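Local coordinates for protein enolase (alpha proteobacterium BAL199, PDB 3UGV) that probably catalyses a magnesium-dependent reaction on a carboxylate-bearing substrate, as a member of the enolase superfamily related to mandelate racemase and muconate lactonizing enzyme, at residues L193-G198 with L222-N227; L247-E252 with P272-E277. All coordinates share one frame; numbering follows the deposited sequence.

How the contacts relate
Following the chain from the N terminus, strand 192-196 leads through helix 202-216 to strand 221-225, and contact 1 closes that loop by pairing 193-198 with 222-227. The chain then passes helix 232-242 to strand 249-251, turns through helix 259-268 and reaches strand 273-275, where contact 2 closes a second loop. The two loops follow one another, neither nesting nor crossing. Each is a beta-alpha-beta crossover, and they meet because strands 221-225 and 249-251 are neighbours in the same parallel sheet: Val224 O lies 2.7 Å from Glu251 N, a probable hydrogen bond. Asp225 from contact 1 and Glu251 and Glu277 from contact 2 bind one magnesium ion.

Contact 1. Residues L193-G198 with L222-N227; sequences LKLRMG and LMVDFN. With MG (magnesium ion), chain B.
Lys194 and Asp225 meet beside the magnesium ion, the aspartate as a ligand and the lysine through a bound water. Three backbone hydrogen bonds join the parallel strands, Met223 N to Leu193 O, Leu195 N to Met223 O and Asp225 N to Leu195 O; Met197 N to Asp225 O carries the ladder one step beyond. Lys194 can be followed outward. Its CB and CG skirt the carbonyl of Met223, CG lying 3.8 Å from Met223 O. The next carbon, CD, passes 3.9 Å from Asp225 CB and lies over the rim of one face of the Arg196 guanidinium. The chain bends there (chi3 -78°), and CE stays beside Asp225 CB while NZ donates to water 1, a magnesium ligand, at 3.2 Å and forms salt bridges with Glu251 and Glu347. Asp225 OD2 binds the ion at 2.0 Å. The other oxygen, OD1, accepts from Asn227 N at 2.7 Å in an Asx turn; together these bonds limit how the carboxylate can turn. Arg196 NE and Asn227 ND2 both donate to water 2, while Gly165 O and Ser163 O hold NH1. On the opposite face, Met197 CE touches Val224 CG2 (3.6 Å), and Met197 CB sits over the Phe226 ring in a CH-pi contact. Lys194 and Arg196 probably stand where mandelate racemase relatives carry Lys-x-Lys, beside the barrel's metal site.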
ATOM      1  N   LEU F 193       8.145 -36.494   9.794  1.00 22.14           N
ATOM      2  CA  LEU F 193       9.595 -36.656   9.816  1.00 23.45           C
ATOM      3  C   LEU F 193      10.162 -35.385   9.204  1.00 24.22           C
ATOM      4  O   LEU F 193       9.591 -34.871   8.251  1.00 17.36           O
ATOM      5  CB  LEU F 193      10.001 -37.848   8.934  1.00 15.98           C
ATOM      6  CG  LEU F 193       9.475 -39.226   9.336  1.00 21.98           C
ATOM      7  CD1 LEU F 193       9.851 -40.259   8.300  1.00 21.89           C
ATOM      8  CD2 LEU F 193      10.040 -39.624  10.691  1.00 23.93           C
ATOM      9  N   LYS F 194      11.265 -34.868   9.729  1.00 26.90           N
ATOM     10  CA  LYS F 194      11.973 -33.815   9.007  1.00 17.51           C
ATOM     11  C   LYS F 194      12.937 -34.406   7.986  1.00 26.23           C
ATOM     12  O   LYS F 194      13.792 -35.220   8.319  1.00 27.92           O
ATOM     13  CB  LYS F 194      12.733 -32.873   9.941  1.00 24.23           C
ATOM     14  CG  LYS F 194      13.529 -31.819   9.157  1.00 21.68           C
ATOM     15  CD  LYS F 194      13.819 -30.609   9.989  1.00 29.49           C
ATOM     16  CE  LYS F 194      12.599 -29.729  10.093  1.00 29.22           C
ATOM     17  NZ  LYS F 194      12.812 -28.710  11.148  1.00 27.90           N
ATOM     18  N   LEU F 195      12.808 -33.961   6.744  1.00 27.64           N
ATOM     19  CA  LEU F 195      13.657 -34.430   5.663  1.00 27.64           C
ATOM     20  C   LEU F 195      14.556 -33.277   5.182  1.00 30.14           C
ATOM     21  O   LEU F 195      14.064 -32.217   4.798  1.00 24.54           O
ATOM     22  CB  LEU F 195      12.776 -34.954   4.521  1.00 22.16           C
ATOM     23  CG  LEU F 195      13.476 -35.411   3.251  1.00 25.03           C
ATOM     24  CD1 LEU F 195      14.320 -36.616   3.575  1.00 29.98           C
ATOM     25  CD2 LEU F 195      12.478 -35.723   2.158  1.00 29.12           C
ATOM     26  N   ARG F 196      15.873 -33.470   5.214  1.00 21.16           N
ATOM     27  CA  ARG F 196      16.768 -32.412   4.753  1.00 16.79           C
ATOM     28  C   ARG F 196      16.979 -32.486   3.243  1.00 22.81           C
ATOM     29  O   ARG F 196      17.097 -33.571   2.665  1.00 24.70           O
ATOM     30  CB  ARG F 196      18.110 -32.444   5.485  1.00 16.87           C
ATOM     31  CG  ARG F 196      18.103 -31.768   6.855  1.00 23.87           C
ATOM     32  CD  ARG F 196      17.536 -32.645   7.980  1.00 20.90           C
ATOM     33  NE  ARG F 196      17.455 -31.902   9.242  1.00 27.75           N
ATOM     34  CZ  ARG F 196      17.284 -32.457  10.442  1.00 31.78           C
ATOM     35  NH1 ARG F 196      17.176 -33.775  10.546  1.00 26.35           N
ATOM     36  NH2 ARG F 196      17.224 -31.698  11.542  1.00 21.11           N
ATOM     37  N   MET F 197      17.008 -31.322   2.608  1.00 16.93           N
ATOM     38  CA  MET F 197      17.247 -31.234   1.171  1.00 20.70           C
ATOM     39  C   MET F 197      18.374 -30.242   0.872  1.00 25.65           C
ATOM     40  O   MET F 197      18.793 -29.464   1.738  1.00 28.47           O
ATOM     41  CB  MET F 197      15.976 -30.817   0.429  1.00 21.08           C
ATOM     42  CG  MET F 197      14.883 -31.909   0.372  1.00 28.29           C
ATOM     43  SD  MET F 197      13.694 -31.596  -0.970  1.00 29.55           S
ATOM     44  CE  MET F 197      12.628 -33.028  -0.860  1.00 29.42           C
ATOM     45  N   GLY F 198      18.862 -30.276  -0.357  1.00 21.92           N
ATOM     46  CA  GLY F 198      19.943 -29.403  -0.763  1.00 26.65           C
ATOM     47  C   GLY F 198      21.115 -30.142  -1.386  1.00 32.86           C
ATOM     48  O   GLY F 198      22.248 -29.677  -1.320  1.00 28.91           O
ATOM     49  N   LEU F 222       5.917 -35.096   5.671  1.00 17.54           N
ATOM     50  CA  LEU F 222       7.333 -34.737   5.515  1.00 17.61           C
ATOM     51  C   LEU F 222       7.545 -33.225   5.567  1.00 20.89           C
ATOM     52  O   LEU F 222       6.928 -32.462   4.816  1.00 22.84           O
ATOM     53  CB  LEU F 222       7.911 -35.271   4.208  1.00 16.44           C
ATOM     54  CG  LEU F 222       7.865 -36.780   4.024  1.00 27.56           C
ATOM     55  CD1 LEU F 222       8.469 -37.136   2.679  1.00 19.35           C
ATOM     56  CD2 LEU F 222       8.618 -37.461   5.147  1.00 28.12           C
ATOM     57  N   MET F 223       8.402 -32.797   6.482  1.00 22.92           N
ATOM     58  CA  MET F 223       8.783 -31.400   6.587  1.00 21.07           C
ATOM     59  C   MET F 223      10.156 -31.297   5.953  1.00 22.12           C
ATOM     60  O   MET F 223      11.064 -32.037   6.298  1.00 33.81           O
ATOM     61  CB  MET F 223       8.859 -30.966   8.053  1.00 23.91           C
ATOM     62  CG  MET F 223       7.532 -30.901   8.797  1.00 27.13           C
ATOM     63  SD  MET F 223       6.759 -32.522   9.078  1.00 25.44           S
ATOM     64  CE  MET F 223       5.928 -32.182  10.637  1.00 21.81           C
ATOM     65  N   VAL F 224      10.319 -30.394   5.012  1.00 19.64           N
ATOM     66  CA  VAL F 224      11.587 -30.303   4.321  1.00 22.76           C
ATOM     67  C   VAL F 224      12.340 -29.049   4.750  1.00 21.97           C
ATOM     68  O   VAL F 224      11.770 -27.958   4.801  1.00 25.56           O
ATOM     69  CB  VAL F 224      11.383 -30.353   2.797  1.00 26.19           C
ATOM     70  CG1 VAL F 224      12.430 -29.512   2.059  1.00 23.87           C
ATOM     71  CG2 VAL F 224      11.384 -31.803   2.319  1.00 28.43           C
ATOM     72  N   ASP F 225      13.615 -29.221   5.075  1.00 19.75           N
ATOM     73  CA  ASP F 225      14.456 -28.116   5.522  1.00 20.22           C
ATOM     74  C   ASP F 225      15.686 -27.976   4.639  1.00 30.99           C
ATOM     75  O   ASP F 225      16.442 -28.939   4.462  1.00 32.06           O
ATOM     76  CB  ASP F 225      14.911 -28.351   6.961  1.00 27.13           C
ATOM     77  CG  ASP F 225      15.441 -27.079   7.626  1.00 27.68           C
ATOM     78  OD1 ASP F 225      15.920 -26.143   6.930  1.00 25.14           O
ATOM     79  OD2 ASP F 225      15.363 -27.016   8.860  1.00 26.21           O
ATOM     80  N   PHE F 226      15.892 -26.777   4.094  1.00 28.34           N
ATOM     81  CA  PHE F 226      17.047 -26.523   3.238  1.00 20.28           C
ATOM     82  C   PHE F 226      18.195 -25.916   4.015  1.00 20.80           C
ATOM     83  O   PHE F 226      19.284 -25.769   3.487  1.00 25.24           O
ATOM     84  CB  PHE F 226      16.684 -25.573   2.111  1.00 17.79           C
ATOM     85  CG  PHE F 226      15.942 -26.213   0.985  1.00 19.91           C
ATOM     86  CD1 PHE F 226      16.625 -26.859  -0.028  1.00 21.12           C
ATOM     87  CD2 PHE F 226      14.560 -26.138   0.916  1.00 20.74           C
ATOM     88  CE1 PHE F 226      15.944 -27.439  -1.091  1.00 20.91           C
ATOM     89  CE2 PHE F 226      13.868 -26.722  -0.143  1.00 25.24           C
ATOM     90  CZ  PHE F 226      14.563 -27.376  -1.140  1.00 18.14           C
ATOM     91  N   ASN F 227      17.936 -25.532   5.259  1.00 16.23           N
ATOM     92  CA  ASN F 227      18.952 -24.901   6.093  1.00 21.29           C
ATOM     93  C   ASN F 227      19.658 -23.716   5.449  1.00 21.77           C
ATOM     94  O   ASN F 227      20.874 -23.624   5.518  1.00 26.47           O
ATOM     95  CB  ASN F 227      19.985 -25.932   6.558  1.00 26.63           C
ATOM     96  CG  ASN F 227      19.417 -26.882   7.595  1.00 36.04           C
ATOM     97  OD1 ASN F 227      19.154 -26.486   8.728  1.00 28.48           O
ATOM     98  ND2 ASN F 227      19.208 -28.139   7.207  1.00 40.64           N
TER
HETATM   99 MG    MG B 500      15.445 -25.907  10.493  1.00 28.29          MG
HETATM  100  O   HOH W   1      15.470 -27.260  12.100  1.00 29.46           O
HETATM  101  O   HOH W   2      17.484 -28.989   9.643  1.00 27.44           O
HETATM  102  O   HOH W   3      17.510 -26.061  10.738  1.00 25.66           O
HETATM  103  O   HOH W   4      15.923 -24.485   9.001  1.00 32.08           O

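Contact 2. Residues L247-E252 with P272-E277; sequences LEWIEE and PLMIGE. With MG (magnesium ion), chain B.
Met274 CE lies over one face of the Trp249 indole, between neighbouring parallel strands; Glu251 ends one of them, Glu277 follows the other by two residues, and both bind a magnesium ion. The backbone hydrogen bonds form a short ladder: Ile250 N bonds Pro272 O, Met274 N bonds Ile250 O, and Glu252 N bonds Met274 O at 3.0 Å. Water 5 bridges Glu252 OE2 and Gly276 N, and Asn278 ND2 also bonds that OE2.

The aromatic part is a CH-pi and Met-aromatic contact. Met274 leaves with CG anti to its N (chi1 167°), then bends twice, which brings CE 3.5 Å from the centroid of the six-membered ring of Trp249, only 3° off the normal. Met274 CB meets the five-membered ring at Trp249 CD1, 3.6 Å away. The indole NE1 donates to the anti lone pair of Glu251 OE1 at 3.1 Å, an oxygen that also forms a salt bridge with Lys194. With an alanine in place of Trp249, the Met274 methyl is likely to lose the face it rests on and Glu251 OE1 the indole N-H, though Lys194 and the metal would still hold the carboxylate.

The ionic part is the metal site. Glu251 OE2 binds magnesium at 1.9 Å and Glu277 OE1 at 2.2 Å, their carboxylate planes 63° apart, with Asp225 as the third protein ligand. Beyond the strands, Pro272 packs on Met236 of a second subunit.

Glu252 OE1 lies 3.8 Å from Glu277 OE2, so this cluster of acids would be expected to repel itself without the cation; magnesium probably offsets much of that charge.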
ATOM      1  N   LEU F 247       4.364 -31.865   0.304  1.00 20.00           N
ATOM      2  CA  LEU F 247       5.117 -31.699   1.556  1.00 20.50           C
ATOM      3  C   LEU F 247       4.295 -30.967   2.607  1.00 22.98           C
ATOM      4  O   LEU F 247       3.403 -30.180   2.268  1.00 24.00           O
ATOM      5  CB  LEU F 247       6.401 -30.906   1.306  1.00 16.14           C
ATOM      6  CG  LEU F 247       7.323 -31.487   0.241  1.00 21.53           C
ATOM      7  CD1 LEU F 247       8.415 -30.496  -0.088  1.00 18.97           C
ATOM      8  CD2 LEU F 247       7.891 -32.836   0.723  1.00 16.63           C
ATOM      9  N   GLU F 248       4.590 -31.227   3.878  1.00 19.00           N
ATOM     10  CA  GLU F 248       3.906 -30.555   4.978  1.00 17.04           C
ATOM     11  C   GLU F 248       4.343 -29.084   5.027  1.00 20.29           C
ATOM     12  O   GLU F 248       3.529 -28.187   5.197  1.00 18.89           O
ATOM     13  CB  GLU F 248       4.229 -31.230   6.302  1.00 17.67           C
ATOM     14  CG  GLU F 248       3.713 -30.479   7.535  1.00 18.74           C
ATOM     15  CD  GLU F 248       2.250 -30.752   7.847  1.00 32.91           C
ATOM     16  OE1 GLU F 248       1.636 -31.610   7.168  1.00 35.53           O
ATOM     17  OE2 GLU F 248       1.719 -30.118   8.790  1.00 38.20           O
ATOM     18  N   TRP F 249       5.636 -28.842   4.857  1.00 18.35           N
ATOM     19  CA  TRP F 249       6.117 -27.481   4.656  1.00 14.33           C
ATOM     20  C   TRP F 249       7.513 -27.470   4.089  1.00 21.16           C
ATOM     21  O   TRP F 249       8.192 -28.495   4.095  1.00 14.46           O
ATOM     22  CB  TRP F 249       6.081 -26.674   5.956  1.00 14.70           C
ATOM     23  CG  TRP F 249       7.103 -27.046   7.016  1.00 14.66           C
ATOM     24  CD1 TRP F 249       8.474 -27.027   6.902  1.00 23.95           C
ATOM     25  CD2 TRP F 249       6.827 -27.405   8.378  1.00 19.15           C
ATOM     26  NE1 TRP F 249       9.057 -27.390   8.098  1.00 15.24           N
ATOM     27  CE2 TRP F 249       8.067 -27.610   9.022  1.00 17.35           C
ATOM     28  CE3 TRP F 249       5.651 -27.574   9.115  1.00 16.76           C
ATOM     29  CZ2 TRP F 249       8.156 -27.988  10.357  1.00 23.66           C
ATOM     30  CZ3 TRP F 249       5.746 -27.951  10.440  1.00 20.18           C
ATOM     31  CH2 TRP F 249       6.986 -28.157  11.045  1.00 19.84           C
ATOM     32  N   ILE F 250       7.928 -26.301   3.606  1.00 19.60           N
ATOM     33  CA  ILE F 250       9.293 -26.062   3.150  1.00 17.99           C
ATOM     34  C   ILE F 250       9.960 -25.018   4.058  1.00 26.53           C
ATOM     35  O   ILE F 250       9.429 -23.913   4.265  1.00 21.94           O
ATOM     36  CB  ILE F 250       9.299 -25.561   1.705  1.00 18.71           C
ATOM     37  CG1 ILE F 250       8.698 -26.620   0.777  1.00 23.10           C
ATOM     38  CG2 ILE F 250      10.703 -25.184   1.255  1.00  9.30           C
ATOM     39  CD1 ILE F 250       8.330 -26.052  -0.577  1.00 17.51           C
ATOM     40  N   GLU F 251      11.131 -25.361   4.584  1.00 12.50           N
ATOM     41  CA  GLU F 251      11.742 -24.571   5.645  1.00 11.45           C
ATOM     42  C   GLU F 251      13.023 -23.889   5.192  1.00 21.02           C
ATOM     43  O   GLU F 251      13.883 -24.534   4.592  1.00 26.85           O
ATOM     44  CB  GLU F 251      12.021 -25.477   6.845  1.00 12.68           C
ATOM     45  CG  GLU F 251      12.418 -24.779   8.118  1.00 24.88           C
ATOM     46  CD  GLU F 251      12.612 -25.769   9.264  1.00 34.86           C
ATOM     47  OE1 GLU F 251      11.784 -26.710   9.411  1.00 27.29           O
ATOM     48  OE2 GLU F 251      13.602 -25.615  10.007  1.00 32.57           O
ATOM     49  N   GLU F 252      13.106 -22.583   5.473  1.00 23.55           N
ATOM     50  CA  GLU F 252      14.299 -21.731   5.268  1.00 24.75           C
ATOM     51  C   GLU F 252      15.131 -22.025   4.026  1.00 25.70           C
ATOM     52  O   GLU F 252      16.281 -22.481   4.124  1.00 22.75           O
ATOM     53  CB  GLU F 252      15.206 -21.750   6.506  1.00 20.88           C
ATOM     54  CG  GLU F 252      14.634 -20.999   7.699  1.00 35.11           C
ATOM     55  CD  GLU F 252      15.626 -20.843   8.847  1.00 42.04           C
ATOM     56  OE1 GLU F 252      16.416 -21.786   9.100  1.00 46.83           O
ATOM     57  OE2 GLU F 252      15.603 -19.770   9.503  1.00 33.41           O
ATOM     58  N   PRO F 272       3.014 -24.431   2.353  1.00 25.07           N
ATOM     59  CA  PRO F 272       3.394 -23.462   3.389  1.00 20.98           C
ATOM     60  C   PRO F 272       4.913 -23.264   3.483  1.00 26.47           C
ATOM     61  O   PRO F 272       5.689 -24.219   3.376  1.00 21.00           O
ATOM     62  CB  PRO F 272       2.853 -24.103   4.684  1.00 22.39           C
ATOM     63  CG  PRO F 272       1.719 -24.978   4.230  1.00 17.90           C
ATOM     64  CD  PRO F 272       2.169 -25.517   2.894  1.00 20.20           C
ATOM     65  N   LEU F 273       5.323 -22.016   3.680  1.00 22.38           N
ATOM     66  CA  LEU F 273       6.726 -21.677   3.835  1.00 15.54           C
ATOM     67  C   LEU F 273       7.003 -21.423   5.315  1.00 24.57           C
ATOM     68  O   LEU F 273       6.310 -20.628   5.955  1.00 20.19           O
ATOM     69  CB  LEU F 273       7.062 -20.435   3.025  1.00 12.58           C
ATOM     70  CG  LEU F 273       8.494 -19.920   3.133  1.00 18.56           C
ATOM     71  CD1 LEU F 273       9.460 -20.966   2.575  1.00 14.31           C
ATOM     72  CD2 LEU F 273       8.620 -18.584   2.387  1.00 19.92           C
ATOM     73  N   MET F 274       8.015 -22.108   5.843  1.00 13.65           N
ATOM     74  CA  MET F 274       8.301 -22.115   7.270  1.00 18.10           C
ATOM     75  C   MET F 274       9.609 -21.391   7.549  1.00 19.25           C
ATOM     76  O   MET F 274      10.598 -21.622   6.869  1.00 21.41           O
ATOM     77  CB  MET F 274       8.408 -23.565   7.774  1.00 20.00           C
ATOM     78  CG  MET F 274       9.004 -23.699   9.150  1.00 19.82           C
ATOM     79  SD  MET F 274       7.962 -23.050  10.501  1.00 23.90           S
ATOM     80  CE  MET F 274       6.839 -24.411  10.790  1.00 19.09           C
ATOM     81  N   ILE F 275       9.607 -20.507   8.539  1.00 12.46           N
ATOM     82  CA  ILE F 275      10.843 -19.909   9.031  1.00 15.68           C
ATOM     83  C   ILE F 275      10.658 -19.610  10.504  1.00 18.63           C
ATOM     84  O   ILE F 275       9.596 -19.885  11.075  1.00 19.05           O
ATOM     85  CB  ILE F 275      11.218 -18.573   8.317  1.00 17.32           C
ATOM     86  CG1 ILE F 275      10.208 -17.483   8.657  1.00 17.22           C
ATOM     87  CG2 ILE F 275      11.348 -18.768   6.808  1.00 12.11           C
ATOM     88  CD1 ILE F 275      10.528 -16.122   8.006  1.00 21.47           C
ATOM     89  N   GLY F 276      11.677 -19.045  11.131  1.00 20.98           N
ATOM     90  CA  GLY F 276      11.515 -18.626  12.509  1.00 21.89           C
ATOM     91  C   GLY F 276      12.587 -19.080  13.469  1.00 19.05           C
ATOM     92  O   GLY F 276      12.801 -18.425  14.484  1.00 26.78           O
ATOM     93  N   GLU F 277      13.277 -20.178  13.171  1.00 18.57           N
ATOM     94  CA  GLU F 277      14.260 -20.653  14.133  1.00 27.61           C
ATOM     95  C   GLU F 277      15.353 -19.617  14.372  1.00 20.44           C
ATOM     96  O   GLU F 277      16.094 -19.728  15.325  1.00 32.50           O
ATOM     97  CB  GLU F 277      14.872 -21.983  13.720  1.00 27.65           C
ATOM     98  CG  GLU F 277      15.827 -21.911  12.549  1.00 29.10           C
ATOM     99  CD  GLU F 277      16.184 -23.302  12.063  1.00 37.38           C
ATOM    100  OE1 GLU F 277      15.267 -23.996  11.563  1.00 27.66           O
ATOM    101  OE2 GLU F 277      17.358 -23.714  12.206  1.00 36.87           O
TER
HETATM  102 MG    MG B 500      15.445 -25.907  10.493  1.00 28.29          MG
HETATM  103  O   HOH W   5      14.353 -17.995  10.651  1.00 26.19           O
HETATM  104  O   HOH W   3      17.510 -26.061  10.738  1.00 25.66           O
HETATM  105  O   HOH W   1      15.470 -27.260  12.100  1.00 29.46           O
HETATM  106  O   HOH W   4      15.923 -24.485   9.001  1.00 32.08           O